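Aldehyde dehydrogenase (Bartonella henselae, PDB 3I44) probably oxidises aldehydes to the corresponding carboxylic acids with NAD(P)+ as electron acceptor, as other members of the aldehyde dehydrogenase family do. Local coordinates at residues Gly89-Ile94 against Asn134-Tyr139; Met113-Asp118 against Asn122-Thr127; Ala276-Ala281 against Thr422-Thr427; Ile358-Asp363 against Met397-Glu402. The protein carries 1 engineered substitution. One frame throughout, in Å; residues are numbered along the deposited sequence.

The four contacts fall into two pairs. Contacts 1 and 2 share the long helix 117-141, with centres about 22 Å apart: its start folds against the loop that leads into it, and its far end against helix 84-100. In contact 2 the side chain of M113 is about 5 Å from the sodium held at I46, E112 and I199, and Q124 bonds to N172, in a segment that in relatives lies near the catalytic centre. Contacts 3 and 4, centres about 18 Å apart, belong to the sheet running from strand 367-370 to 454-457 and join through a salt bridge from R401 NH2 to D426 OD2 at 2.6 Å. Contacts 1 and 4 lie on opposite sides of the chain's centre, about 44 Å apart.

Contact 1 of 4, residues Gly89-Ile94 against Asn134-Tyr139; sequences GFVEKI and NFIKAY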
loop_
_atom_site.group_PDB
_atom_site.type_symbol
_atom_site.label_atom_id
_atom_site.label_comp_id
_atom_site.label_asym_id
_atom_site.label_seq_id
_atom_site.Cartn_x
_atom_site.Cartn_y
_atom_site.Cartn_z
ATOM N N GLY A 89 -18.742 0.772 -21.965
ATOM C CA GLY A 89 -19.110 0.246 -23.284
ATOM C C GLY A 89 -17.978 -0.573 -23.894
ATOM O O GLY A 89 -18.230 -1.606 -24.527
ATOM N N PHE A 90 -16.729 -0.132 -23.715
ATOM C CA PHE A 90 -15.613 -0.963 -24.166
ATOM C C PHE A 90 -15.521 -2.295 -23.426
ATOM O O PHE A 90 -15.239 -3.323 -24.026
ATOM C CB PHE A 90 -14.274 -0.238 -24.060
ATOM C CG PHE A 90 -14.030 0.739 -25.181
ATOM C CD1 PHE A 90 -13.780 0.278 -26.484
ATOM C CD2 PHE A 90 -14.029 2.106 -24.937
ATOM C CE1 PHE A 90 -13.557 1.169 -27.521
ATOM C CE2 PHE A 90 -13.793 3.015 -25.979
ATOM C CZ PHE A 90 -13.546 2.548 -27.263
ATOM N N VAL A 91 -15.720 -2.265 -22.124
ATOM C CA VAL A 91 -15.670 -3.499 -21.316
ATOM C C VAL A 91 -16.805 -4.476 -21.670
ATOM O O VAL A 91 -16.609 -5.686 -21.740
ATOM C CB VAL A 91 -15.643 -3.156 -19.823
ATOM C CG1 VAL A 91 -15.832 -4.446 -18.925
ATOM C CG2 VAL A 91 -14.315 -2.442 -19.537
ATOM N N GLU A 92 -17.977 -3.942 -21.970
ATOM C CA GLU A 92 -19.069 -4.805 -22.449
ATOM C C GLU A 92 -18.732 -5.432 -23.791
ATOM O O GLU A 92 -19.017 -6.602 -24.025
ATOM C CB GLU A 92 -20.415 -4.053 -22.401
ATOM C CG GLU A 92 -20.813 -3.742 -20.888
ATOM C CD GLU A 92 -22.277 -3.278 -20.720
ATOM O OE1 GLU A 92 -22.928 -2.940 -21.761
ATOM O OE2 GLU A 92 -22.782 -3.276 -19.562
ATOM N N LYS A 93 -18.101 -4.661 -24.664
ATOM C CA LYS A 93 -17.660 -5.165 -25.957
ATOM C C LYS A 93 -16.572 -6.248 -25.799
ATOM O O LYS A 93 -16.613 -7.296 -26.444
ATOM C CB LYS A 93 -17.155 -4.006 -26.822
ATOM C CG LYS A 93 -16.852 -4.382 -28.299
ATOM C CD LYS A 93 -18.014 -5.227 -28.869
ATOM C CE LYS A 93 -18.412 -4.875 -30.270
ATOM N NZ LYS A 93 -19.869 -5.213 -30.464
ATOM N N ILE A 94 -15.647 -6.018 -24.873
ATOM C CA ILE A 94 -14.618 -6.986 -24.576
ATOM C C ILE A 94 -15.264 -8.303 -24.116
ATOM O O ILE A 94 -14.875 -9.354 -24.562
ATOM C CB ILE A 94 -13.646 -6.440 -23.516
ATOM C CG1 ILE A 94 -12.733 -5.359 -24.137
ATOM C CG2 ILE A 94 -12.827 -7.616 -22.859
ATOM C CD1 ILE A 94 -11.899 -4.548 -23.050
ATOM N N ASN A 134 -18.567 -9.044 -12.845
ATOM C CA ASN A 134 -18.565 -8.504 -11.503
ATOM C C ASN A 134 -17.971 -7.071 -11.434
ATOM O O ASN A 134 -18.423 -6.242 -10.624
ATOM C CB ASN A 134 -17.914 -9.466 -10.530
ATOM C CG ASN A 134 -18.818 -10.662 -10.195
ATOM O OD1 ASN A 134 -20.017 -10.524 -10.014
ATOM N ND2 ASN A 134 -18.221 -11.821 -10.072
ATOM N N PHE A 135 -17.003 -6.774 -12.305
ATOM C CA PHE A 135 -16.501 -5.401 -12.451
ATOM C C PHE A 135 -17.593 -4.481 -13.040
ATOM O O PHE A 135 -17.787 -3.379 -12.580
ATOM C CB PHE A 135 -15.253 -5.352 -13.352
ATOM C CG PHE A 135 -14.001 -5.869 -12.666
ATOM C CD1 PHE A 135 -13.560 -5.294 -11.485
ATOM C CD2 PHE A 135 -13.309 -6.925 -13.174
ATOM C CE1 PHE A 135 -12.420 -5.751 -10.870
ATOM C CE2 PHE A 135 -12.180 -7.399 -12.540
ATOM C CZ PHE A 135 -11.736 -6.819 -11.397
ATOM N N ILE A 136 -18.293 -4.959 -14.056
ATOM C CA ILE A 136 -19.420 -4.225 -14.625
ATOM C C ILE A 136 -20.453 -3.852 -13.569
ATOM O O ILE A 136 -20.805 -2.674 -13.461
ATOM C CB ILE A 136 -20.068 -5.008 -15.775
ATOM C CG1 ILE A 136 -19.171 -4.927 -17.014
ATOM C CG2 ILE A 136 -21.482 -4.473 -16.083
ATOM C CD1 ILE A 136 -19.513 -5.964 -18.064
ATOM N N LYS A 137 -20.927 -4.832 -12.801
ATOM C CA LYS A 137 -21.853 -4.573 -11.714
ATOM C C LYS A 137 -21.290 -3.553 -10.722
ATOM O O LYS A 137 -21.990 -2.591 -10.359
ATOM C CB LYS A 137 -22.263 -5.851 -10.979
ATOM C CG LYS A 137 -23.175 -5.558 -9.744
ATOM C CD LYS A 137 -23.743 -6.817 -9.108
ATOM C CE LYS A 137 -24.692 -6.455 -7.937
ATOM N NZ LYS A 137 -24.716 -7.597 -6.955
ATOM N N ALA A 138 -20.044 -3.761 -10.280
ATOM C CA ALA A 138 -19.405 -2.828 -9.342
ATOM C C ALA A 138 -19.329 -1.417 -9.937
ATOM O O ALA A 138 -19.659 -0.462 -9.267
ATOM C CB ALA A 138 -17.987 -3.317 -8.905
ATOM N N TYR A 139 -18.946 -1.300 -11.206
ATOM C CA TYR A 139 -18.765 0.020 -11.823
ATOM C C TYR A 139 -20.059 0.817 -11.829
ATOM O O TYR A 139 -20.041 2.025 -11.650
ATOM C CB TYR A 139 -18.316 -0.097 -13.251
ATOM C CG TYR A 139 -17.584 1.094 -13.819
ATOM C CD1 TYR A 139 -16.431 1.612 -13.198
ATOM C CD2 TYR A 139 -17.964 1.648 -15.034
ATOM C CE1 TYR A 139 -15.720 2.670 -13.768
ATOM C CE2 TYR A 139 -17.244 2.696 -15.608
ATOM C CZ TYR A 139 -16.120 3.189 -14.983
ATOM O OH TYR A 139 -15.410 4.234 -15.553
#
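V91 and I136 mark the closest approach of two roughly antiparallel helical segments, 89-94 and 134-139, with their CA atoms 7.7 Å apart. The gap is bridged by side chains, both of which leave the backbone toward the opposite helix. V91 turns CG1 anti to its own backbone N (chi1 171°), and this methyl lies against CG1 of I136 at 3.9 Å. The two side chains slide past one another in opposite directions, and V91 CG1 lies 4.1 Å from I136 CD1 as well, touching two successive carbons of the isoleucine's longer branch. The direct burial between the two segments is modest, 134 Å² in all, and rests on I136 more than on any other residue. The interface belongs to a cluster of helices, in which 84-100 and 117-141 come together beside helix 174-188. V91 also rests on L187 of that third helix, while I136 touches L88 of helix 84-100. F135 starts out toward segment 89-94 but carries its ring off to I183 and P184. E92 completes the contact from the position after V91. Its aliphatic CG meets I136 CD1 at 3.8 Å, the glutamate chain crossing the isoleucine at about a right angle. E92, itself exposed, thus lays its CG methylene over the buried I136, while its carboxylate oxygen OE2 passes 3.9 Å from CG2 of the same isoleucine.

Contact 2 of 4, residues Met113-Asp118 against Asn122-Thr127; sequences MGAPID and NAQTAT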
loop_
_atom_site.group_PDB
_atom_site.type_symbol
_atom_site.label_atom_id
_atom_site.label_comp_id
_atom_site.label_asym_id
_atom_site.label_seq_id
_atom_site.Cartn_x
_atom_site.Cartn_y
_atom_site.Cartn_z
ATOM N N MET A 113 -0.616 -24.614 -20.546
ATOM C CA MET A 113 -0.341 -24.905 -19.139
ATOM C C MET A 113 -0.913 -26.210 -18.596
ATOM O O MET A 113 -0.692 -26.556 -17.439
ATOM C CB MET A 113 -0.646 -23.684 -18.235
ATOM C CG MET A 113 -2.028 -23.086 -18.332
ATOM S SD MET A 113 -3.223 -24.180 -17.563
ATOM C CE MET A 113 -2.599 -24.304 -15.865
ATOM N N GLY A 114 -1.647 -26.943 -19.429
ATOM C CA GLY A 114 -2.018 -28.322 -19.133
ATOM C C GLY A 114 -3.391 -28.535 -18.532
ATOM O O GLY A 114 -3.724 -29.687 -18.189
ATOM N N ALA A 115 -4.189 -27.464 -18.376
ATOM C CA ALA A 115 -5.523 -27.617 -17.801
ATOM C C ALA A 115 -6.379 -28.598 -18.606
ATOM O O ALA A 115 -6.561 -28.403 -19.800
ATOM C CB ALA A 115 -6.237 -26.258 -17.677
ATOM N N PRO A 116 -6.918 -29.653 -17.966
ATOM C CA PRO A 116 -7.835 -30.497 -18.734
ATOM C C PRO A 116 -8.968 -29.678 -19.361
ATOM O O PRO A 116 -9.533 -28.824 -18.701
ATOM C CB PRO A 116 -8.379 -31.480 -17.709
ATOM C CG PRO A 116 -7.263 -31.568 -16.657
ATOM C CD PRO A 116 -6.692 -30.168 -16.604
ATOM N N ILE A 117 -9.237 -29.926 -20.632
ATOM C CA ILE A 117 -10.067 -29.075 -21.472
ATOM C C ILE A 117 -11.460 -28.739 -20.916
ATOM O O ILE A 117 -11.927 -27.610 -21.093
ATOM C CB ILE A 117 -10.155 -29.659 -22.921
ATOM C CG1 ILE A 117 -10.810 -28.678 -23.894
ATOM C CG2 ILE A 117 -10.859 -31.004 -22.922
ATOM C CD1 ILE A 117 -9.964 -27.450 -24.227
ATOM N N ASP A 118 -12.124 -29.667 -20.234
ATOM C CA ASP A 118 -13.435 -29.325 -19.670
ATOM C C ASP A 118 -13.281 -28.185 -18.667
ATOM O O ASP A 118 -13.989 -27.166 -18.760
ATOM C CB ASP A 118 -14.090 -30.514 -18.966
ATOM C CG ASP A 118 -14.512 -31.612 -19.924
ATOM O OD1 ASP A 118 -14.596 -31.350 -21.152
ATOM O OD2 ASP A 118 -14.745 -32.740 -19.415
ATOM N N ASN A 122 -14.745 -24.448 -18.358
ATOM C CA ASN A 122 -15.731 -24.111 -17.324
ATOM C C ASN A 122 -15.168 -23.418 -16.066
ATOM O O ASN A 122 -15.931 -22.960 -15.233
ATOM C CB ASN A 122 -16.596 -25.321 -16.936
ATOM C CG ASN A 122 -15.834 -26.399 -16.185
ATOM O OD1 ASN A 122 -14.972 -26.118 -15.314
ATOM N ND2 ASN A 122 -16.188 -27.672 -16.473
ATOM N N ALA A 123 -13.846 -23.350 -15.931
ATOM C CA ALA A 123 -13.231 -22.688 -14.795
ATOM C C ALA A 123 -12.161 -21.718 -15.272
ATOM O O ALA A 123 -12.289 -20.534 -15.043
ATOM C CB ALA A 123 -12.685 -23.700 -13.820
ATOM N N GLN A 124 -11.134 -22.188 -15.987
ATOM C CA GLN A 124 -10.057 -21.265 -16.432
ATOM C C GLN A 124 -10.636 -20.110 -17.274
ATOM O O GLN A 124 -10.307 -18.939 -17.047
ATOM C CB GLN A 124 -8.953 -22.012 -17.183
ATOM C CG GLN A 124 -8.119 -22.975 -16.309
ATOM C CD GLN A 124 -6.973 -22.268 -15.605
ATOM O OE1 GLN A 124 -6.773 -21.055 -15.770
ATOM N NE2 GLN A 124 -6.215 -23.019 -14.794
ATOM N N THR A 125 -11.485 -20.429 -18.245
ATOM C CA THR A 125 -12.011 -19.405 -19.119
ATOM C C THR A 125 -13.241 -18.706 -18.499
ATOM O O THR A 125 -13.296 -17.499 -18.460
ATOM C CB THR A 125 -12.328 -19.948 -20.518
ATOM O OG1 THR A 125 -11.134 -20.515 -21.092
ATOM C CG2 THR A 125 -12.854 -18.808 -21.417
ATOM N N ALA A 126 -14.172 -19.465 -17.963
ATOM C CA ALA A 126 -15.371 -18.903 -17.353
ATOM C C ALA A 126 -15.112 -17.951 -16.182
ATOM O O ALA A 126 -15.864 -17.020 -16.031
ATOM C CB ALA A 126 -16.329 -20.055 -16.882
ATOM N N THR A 127 -14.077 -18.168 -15.350
ATOM C CA THR A 127 -13.801 -17.210 -14.274
ATOM C C THR A 127 -13.461 -15.817 -14.830
ATOM O O THR A 127 -13.848 -14.810 -14.248
ATOM C CB THR A 127 -12.736 -17.700 -13.251
ATOM O OG1 THR A 127 -11.467 -17.963 -13.899
ATOM C CG2 THR A 127 -13.254 -18.937 -12.588
#
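D118 O receives the backbone N-H of N122 at 2.8 Å, in the plane of the carbonyl and nearly straight at the hydrogen (169°). This is an i to i+4 bond in the opening turns of helix 117-141, whose N-cap position is taken by P116. The side chain of N122 doubles back over the same carbonyl: with CG between the backbone N and the carbonyl carbon (chi1 69°), its ND2 comes to 3.2 Å from D118 O, but at an angle too poor for a hydrogen bond. The carboxylate of D118 looks elsewhere, OD2 accepting from the backbone N of G339. From N122 the helix widens into a pi-type turn, 122-125. Q124 then faces the loop that links helix 102-113 to this one, where its CG touches A115 CB at 4.0 Å. The amide end goes further and meets M113, which arrives from the opposite direction with its chain folded at chi2 and chi3, bringing CE to 4.0 Å from Q124 NE2. That nitrogen has its main partner in the backbone O of N172, part of a TPWNWP sequence that in related aldehyde dehydrogenases lies close to the catalytic centre. The chemistry is thus divided: the backbone bond secures the helix start, while Q124 lends its carbon chain to the apolar packing and gives its amide nitrogen mainly to N172 O, with a weak second bond to N298, consistent with a fixed position for that loop.

Contact 3 of 4, residues Ala276-Ala281 against Thr422-Thr427; sequences ANIIFA and TLANDT
A276 and A424 form the tight part of this contact, their CB methyls 3.7 Å apart and each pointing at the other segment. With CA atoms of the pair separated by just 5.3 Å, helix and strand come very close, and the small side chains permit it. I278, two residues along the strand and on the same side of it, adds the tip of its longer branch: CD1 reaches A424 CB at 3.9 Å. Its CG1 lies beside the backbone N (chi1 -60°) and the chain runs on extended, which carries the methyl across to the helix. A424 CB is thus met by two side chains of the same strand face. In fold terms this is an alpha/beta layer: strand 276-279 lies between 308-312 and 432-436 in a parallel part of the sheet, and helix 417-425 packs over it while connecting strands 408-414 and 432-436, a beta-alpha-beta crossover. Beyond the alanines the two segments diverge. T422 and A281, away from the alanine pair, are both exposed, while L423 turns to L310 on the neighbouring strand. Polar ties take over at the helix, where R308 gives NH1 to L423 O and NH2 to A424 O.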
loop_
_atom_site.group_PDB
_atom_site.type_symbol
_atom_site.label_atom_id
_atom_site.label_comp_id
_atom_site.label_asym_id
_atom_site.label_seq_id
_atom_site.Cartn_x
_atom_site.Cartn_y
_atom_site.Cartn_z
ATOM N N ALA A 276 -4.622 -23.556 5.511
ATOM C CA ALA A 276 -5.098 -24.570 6.426
ATOM C C ALA A 276 -6.606 -24.823 6.199
ATOM O O ALA A 276 -7.372 -23.886 5.942
ATOM C CB ALA A 276 -4.851 -24.140 7.812
ATOM N N ASN A 277 -7.001 -26.100 6.268
ATOM C CA ASN A 277 -8.403 -26.560 6.231
ATOM C C ASN A 277 -8.676 -27.304 7.534
ATOM O O ASN A 277 -8.254 -28.477 7.698
ATOM C CB ASN A 277 -8.641 -27.490 5.040
ATOM C CG ASN A 277 -10.131 -27.823 4.820
ATOM O OD1 ASN A 277 -10.994 -27.371 5.568
ATOM N ND2 ASN A 277 -10.419 -28.606 3.769
ATOM N N ILE A 278 -9.354 -26.611 8.457
ATOM C CA ILE A 278 -9.664 -27.129 9.763
ATOM C C ILE A 278 -10.991 -27.870 9.718
ATOM O O ILE A 278 -12.067 -27.267 9.523
ATOM C CB ILE A 278 -9.734 -26.036 10.825
ATOM C CG1 ILE A 278 -8.402 -25.298 10.931
ATOM C CG2 ILE A 278 -10.151 -26.636 12.167
ATOM C CD1 ILE A 278 -8.464 -23.962 11.781
ATOM N N ILE A 279 -10.907 -29.186 9.894
ATOM C CA ILE A 279 -12.089 -30.076 9.777
ATOM C C ILE A 279 -12.371 -30.706 11.133
ATOM O O ILE A 279 -11.577 -31.479 11.669
ATOM C CB ILE A 279 -11.904 -31.149 8.716
ATOM C CG1 ILE A 279 -11.496 -30.481 7.393
ATOM C CG2 ILE A 279 -13.190 -31.994 8.550
ATOM C CD1 ILE A 279 -11.411 -31.423 6.205
ATOM N N PHE A 280 -13.488 -30.300 11.709
ATOM C CA PHE A 280 -13.946 -30.831 12.977
ATOM C C PHE A 280 -14.730 -32.115 12.768
ATOM O O PHE A 280 -15.232 -32.373 11.677
ATOM C CB PHE A 280 -14.808 -29.802 13.711
ATOM C CG PHE A 280 -14.024 -28.681 14.305
ATOM C CD1 PHE A 280 -13.459 -28.809 15.573
ATOM C CD2 PHE A 280 -13.815 -27.500 13.593
ATOM C CE1 PHE A 280 -12.739 -27.790 16.126
ATOM C CE2 PHE A 280 -13.068 -26.471 14.140
ATOM C CZ PHE A 280 -12.542 -26.601 15.415
ATOM N N ALA A 281 -14.817 -32.918 13.839
ATOM C CA ALA A 281 -15.600 -34.175 13.836
ATOM C C ALA A 281 -17.080 -33.959 13.444
ATOM O O ALA A 281 -17.749 -34.863 12.939
ATOM C CB ALA A 281 -15.488 -34.889 15.214
ATOM N N THR A 422 -3.459 -22.505 16.407
ATOM C CA THR A 422 -2.011 -22.347 16.451
ATOM C C THR A 422 -1.379 -22.937 15.212
ATOM O O THR A 422 -0.585 -22.292 14.557
ATOM C CB THR A 422 -1.403 -23.023 17.733
ATOM O OG1 THR A 422 -1.937 -22.385 18.900
ATOM C CG2 THR A 422 0.159 -22.924 17.742
ATOM N N LEU A 423 -1.726 -24.177 14.905
ATOM C CA LEU A 423 -1.256 -24.823 13.676
ATOM C C LEU A 423 -1.641 -24.035 12.410
ATOM O O LEU A 423 -0.811 -23.814 11.550
ATOM C CB LEU A 423 -1.797 -26.251 13.580
ATOM C CG LEU A 423 -1.196 -27.252 14.580
ATOM C CD1 LEU A 423 -2.092 -28.470 14.792
ATOM C CD2 LEU A 423 0.223 -27.646 14.092
ATOM N N ALA A 424 -2.900 -23.621 12.303
ATOM C CA ALA A 424 -3.346 -22.866 11.117
ATOM C C ALA A 424 -2.536 -21.568 10.955
ATOM O O ALA A 424 -2.200 -21.163 9.829
ATOM C CB ALA A 424 -4.844 -22.568 11.195
ATOM N N ASN A 425 -2.205 -20.921 12.071
ATOM C CA ASN A 425 -1.456 -19.663 12.034
ATOM C C ASN A 425 0.065 -19.812 11.996
ATOM O O ASN A 425 0.751 -18.796 11.895
ATOM C CB ASN A 425 -1.816 -18.724 13.202
ATOM C CG ASN A 425 -3.190 -18.150 13.070
ATOM O OD1 ASN A 425 -3.762 -18.121 11.966
ATOM N ND2 ASN A 425 -3.752 -17.700 14.189
ATOM N N ASP A 426 0.575 -21.043 12.007
ATOM C CA ASP A 426 2.025 -21.289 11.973
ATOM C C ASP A 426 2.559 -21.258 10.533
ATOM O O ASP A 426 2.872 -22.276 9.922
ATOM C CB ASP A 426 2.365 -22.605 12.660
ATOM C CG ASP A 426 3.859 -22.878 12.676
ATOM O OD1 ASP A 426 4.627 -21.931 12.433
ATOM O OD2 ASP A 426 4.269 -24.048 12.881
ATOM N N THR A 427 2.612 -20.057 9.993
ATOM C CA THR A 427 2.968 -19.848 8.608
ATOM C C THR A 427 3.167 -18.359 8.437
ATOM O O THR A 427 2.608 -17.574 9.212
ATOM C CB THR A 427 1.857 -20.327 7.627
ATOM O OG1 THR A 427 2.291 -20.088 6.273
ATOM C CG2 THR A 427 0.432 -19.610 7.917
#

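Contact 4 of 4, residues Ile358-Asp363 against Met397-Glu402; sequences IQSGID and MRIFRE
S360 lies across the base of the R398 side chain, its OG 3.6 Å from R398 CB and its CB 3.9 Å from R398 NH1. The arginine bends at chi3 (60°), which brings its guanidinium back alongside the serine at an oblique angle. E402, one turn later, holds that group side-on: R398 NE donates to E402 OE2 at 2.9 Å and R398 NH2 to E402 OE1 at the same length, with the carboxylate carbon at the guanidinium edge. NH1 forms a further salt bridge with D356. The hydroxyl of S360 itself bonds to L357 O within its own helix, and its OG accepts from a water at 2.7 Å; this water in turn takes the N-H of I399, so the first turn of helix 398-401 is tied to helix 348-363 through solvent. The short helix lies on the connection between strands 388-391 and 408-414 of the sheet that runs from strand 367-370 to 454-457, and I399 reaches down to F390 and S410 on those strands. Against G361 the packing is close: I399 CD1 comes to 4.0 Å from G361 CA.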
loop_
_atom_site.group_PDB
_atom_site.type_symbol
_atom_site.label_atom_id
_atom_site.label_comp_id
_atom_site.label_asym_id
_atom_site.label_seq_id
_atom_site.Cartn_x
_atom_site.Cartn_y
_atom_site.Cartn_z
ATOM N N ILE A 358 8.179 -33.769 -2.371
ATOM C CA ILE A 358 7.613 -35.104 -2.049
ATOM C C ILE A 358 8.696 -35.999 -1.372
ATOM O O ILE A 358 8.500 -36.534 -0.267
ATOM C CB ILE A 358 7.029 -35.786 -3.291
ATOM C CG1 ILE A 358 5.714 -35.108 -3.703
ATOM C CG2 ILE A 358 6.723 -37.258 -3.023
ATOM C CD1 ILE A 358 5.245 -35.482 -5.088
ATOM N N GLN A 359 9.853 -36.107 -2.017
ATOM C CA GLN A 359 10.985 -36.843 -1.442
ATOM C C GLN A 359 11.326 -36.336 -0.027
ATOM O O GLN A 359 11.530 -37.152 0.891
ATOM C CB GLN A 359 12.206 -36.794 -2.375
ATOM C CG GLN A 359 13.323 -37.757 -1.961
ATOM C CD GLN A 359 12.866 -39.207 -1.995
ATOM O OE1 GLN A 359 12.433 -39.704 -3.031
ATOM N NE2 GLN A 359 12.927 -39.876 -0.860
ATOM N N SER A 360 11.308 -35.012 0.179
ATOM C CA SER A 360 11.542 -34.432 1.518
ATOM C C SER A 360 10.547 -34.937 2.567
ATOM O O SER A 360 10.907 -35.135 3.768
ATOM C CB SER A 360 11.522 -32.893 1.496
ATOM O OG SER A 360 10.213 -32.333 1.668
ATOM N N GLY A 361 9.292 -35.124 2.146
ATOM C CA GLY A 361 8.260 -35.603 3.057
ATOM C C GLY A 361 8.615 -36.997 3.507
ATOM O O GLY A 361 8.546 -37.314 4.687
ATOM N N ILE A 362 9.024 -37.829 2.566
ATOM C CA ILE A 362 9.490 -39.187 2.904
ATOM C C ILE A 362 10.708 -39.129 3.855
ATOM O O ILE A 362 10.685 -39.713 4.940
ATOM C CB ILE A 362 9.821 -39.999 1.633
ATOM C CG1 ILE A 362 8.550 -40.201 0.809
ATOM C CG2 ILE A 362 10.442 -41.384 2.023
ATOM C CD1 ILE A 362 8.788 -40.545 -0.612
ATOM N N ASP A 363 11.717 -38.354 3.479
ATOM C CA ASP A 363 12.972 -38.297 4.241
ATOM C C ASP A 363 12.810 -37.732 5.622
ATOM O O ASP A 363 13.525 -38.129 6.534
ATOM C CB ASP A 363 13.992 -37.442 3.511
ATOM C CG ASP A 363 14.403 -38.033 2.212
ATOM O OD1 ASP A 363 14.050 -39.191 1.950
ATOM O OD2 ASP A 363 15.050 -37.331 1.431
ATOM N N MET A 397 8.401 -29.704 9.129
ATOM C CA MET A 397 8.663 -30.351 7.847
ATOM C C MET A 397 8.493 -29.402 6.687
ATOM O O MET A 397 7.638 -28.513 6.707
ATOM C CB MET A 397 7.770 -31.562 7.658
ATOM C CG MET A 397 7.975 -32.631 8.711
ATOM S SD MET A 397 6.878 -34.027 8.405
ATOM C CE MET A 397 7.491 -35.169 9.674
ATOM N N ARG A 398 9.306 -29.588 5.660
ATOM C CA ARG A 398 9.220 -28.744 4.498
ATOM C C ARG A 398 7.811 -28.750 3.877
ATOM O O ARG A 398 7.363 -27.709 3.391
ATOM C CB ARG A 398 10.244 -29.142 3.431
ATOM C CG ARG A 398 11.723 -28.912 3.852
ATOM C CD ARG A 398 12.673 -29.212 2.673
ATOM N NE ARG A 398 12.390 -28.338 1.536
ATOM C CZ ARG A 398 12.670 -28.626 0.266
ATOM N NH1 ARG A 398 13.252 -29.774 -0.076
ATOM N NH2 ARG A 398 12.351 -27.759 -0.680
ATOM N N ILE A 399 7.151 -29.914 3.850
ATOM C CA ILE A 399 5.839 -30.028 3.193
ATOM C C ILE A 399 4.768 -29.253 3.963
ATOM O O ILE A 399 3.747 -28.884 3.383
ATOM C CB ILE A 399 5.372 -31.521 2.946
ATOM C CG1 ILE A 399 5.413 -32.378 4.227
ATOM C CG2 ILE A 399 6.207 -32.162 1.863
ATOM C CD1 ILE A 399 4.850 -33.798 4.033
ATOM N N PHE A 400 4.998 -29.021 5.260
ATOM C CA PHE A 400 4.122 -28.176 6.065
ATOM C C PHE A 400 4.346 -26.689 5.759
ATOM O O PHE A 400 3.399 -25.914 5.743
ATOM C CB PHE A 400 4.354 -28.452 7.538
ATOM C CG PHE A 400 3.392 -27.748 8.484
ATOM C CD1 PHE A 400 2.196 -28.341 8.845
ATOM C CD2 PHE A 400 3.718 -26.520 9.062
ATOM C CE1 PHE A 400 1.345 -27.733 9.734
ATOM C CE2 PHE A 400 2.854 -25.900 9.952
ATOM C CZ PHE A 400 1.670 -26.525 10.303
ATOM N N ARG A 401 5.593 -26.296 5.472
ATOM C CA ARG A 401 5.938 -24.867 5.420
ATOM C C ARG A 401 5.949 -24.278 4.041
ATOM O O ARG A 401 5.632 -23.099 3.876
ATOM C CB ARG A 401 7.302 -24.596 6.040
ATOM C CG ARG A 401 7.436 -25.090 7.419
ATOM C CD ARG A 401 8.089 -24.056 8.295
ATOM N NE ARG A 401 7.620 -24.289 9.645
ATOM C CZ ARG A 401 6.770 -23.531 10.333
ATOM N NH1 ARG A 401 6.278 -22.376 9.869
ATOM N NH2 ARG A 401 6.455 -23.936 11.549
ATOM N N GLU A 402 6.327 -25.068 3.055
ATOM C CA GLU A 402 6.587 -24.527 1.731
ATOM C C GLU A 402 5.421 -24.767 0.837
ATOM O O GLU A 402 4.780 -25.829 0.893
ATOM C CB GLU A 402 7.849 -25.138 1.111
ATOM C CG GLU A 402 9.126 -24.674 1.772
ATOM C CD GLU A 402 10.359 -25.423 1.290
ATOM O OE1 GLU A 402 10.505 -25.697 0.081
ATOM O OE2 GLU A 402 11.198 -25.729 2.146
HETATM O O HOH W 1 9.024 -32.361 4.053
#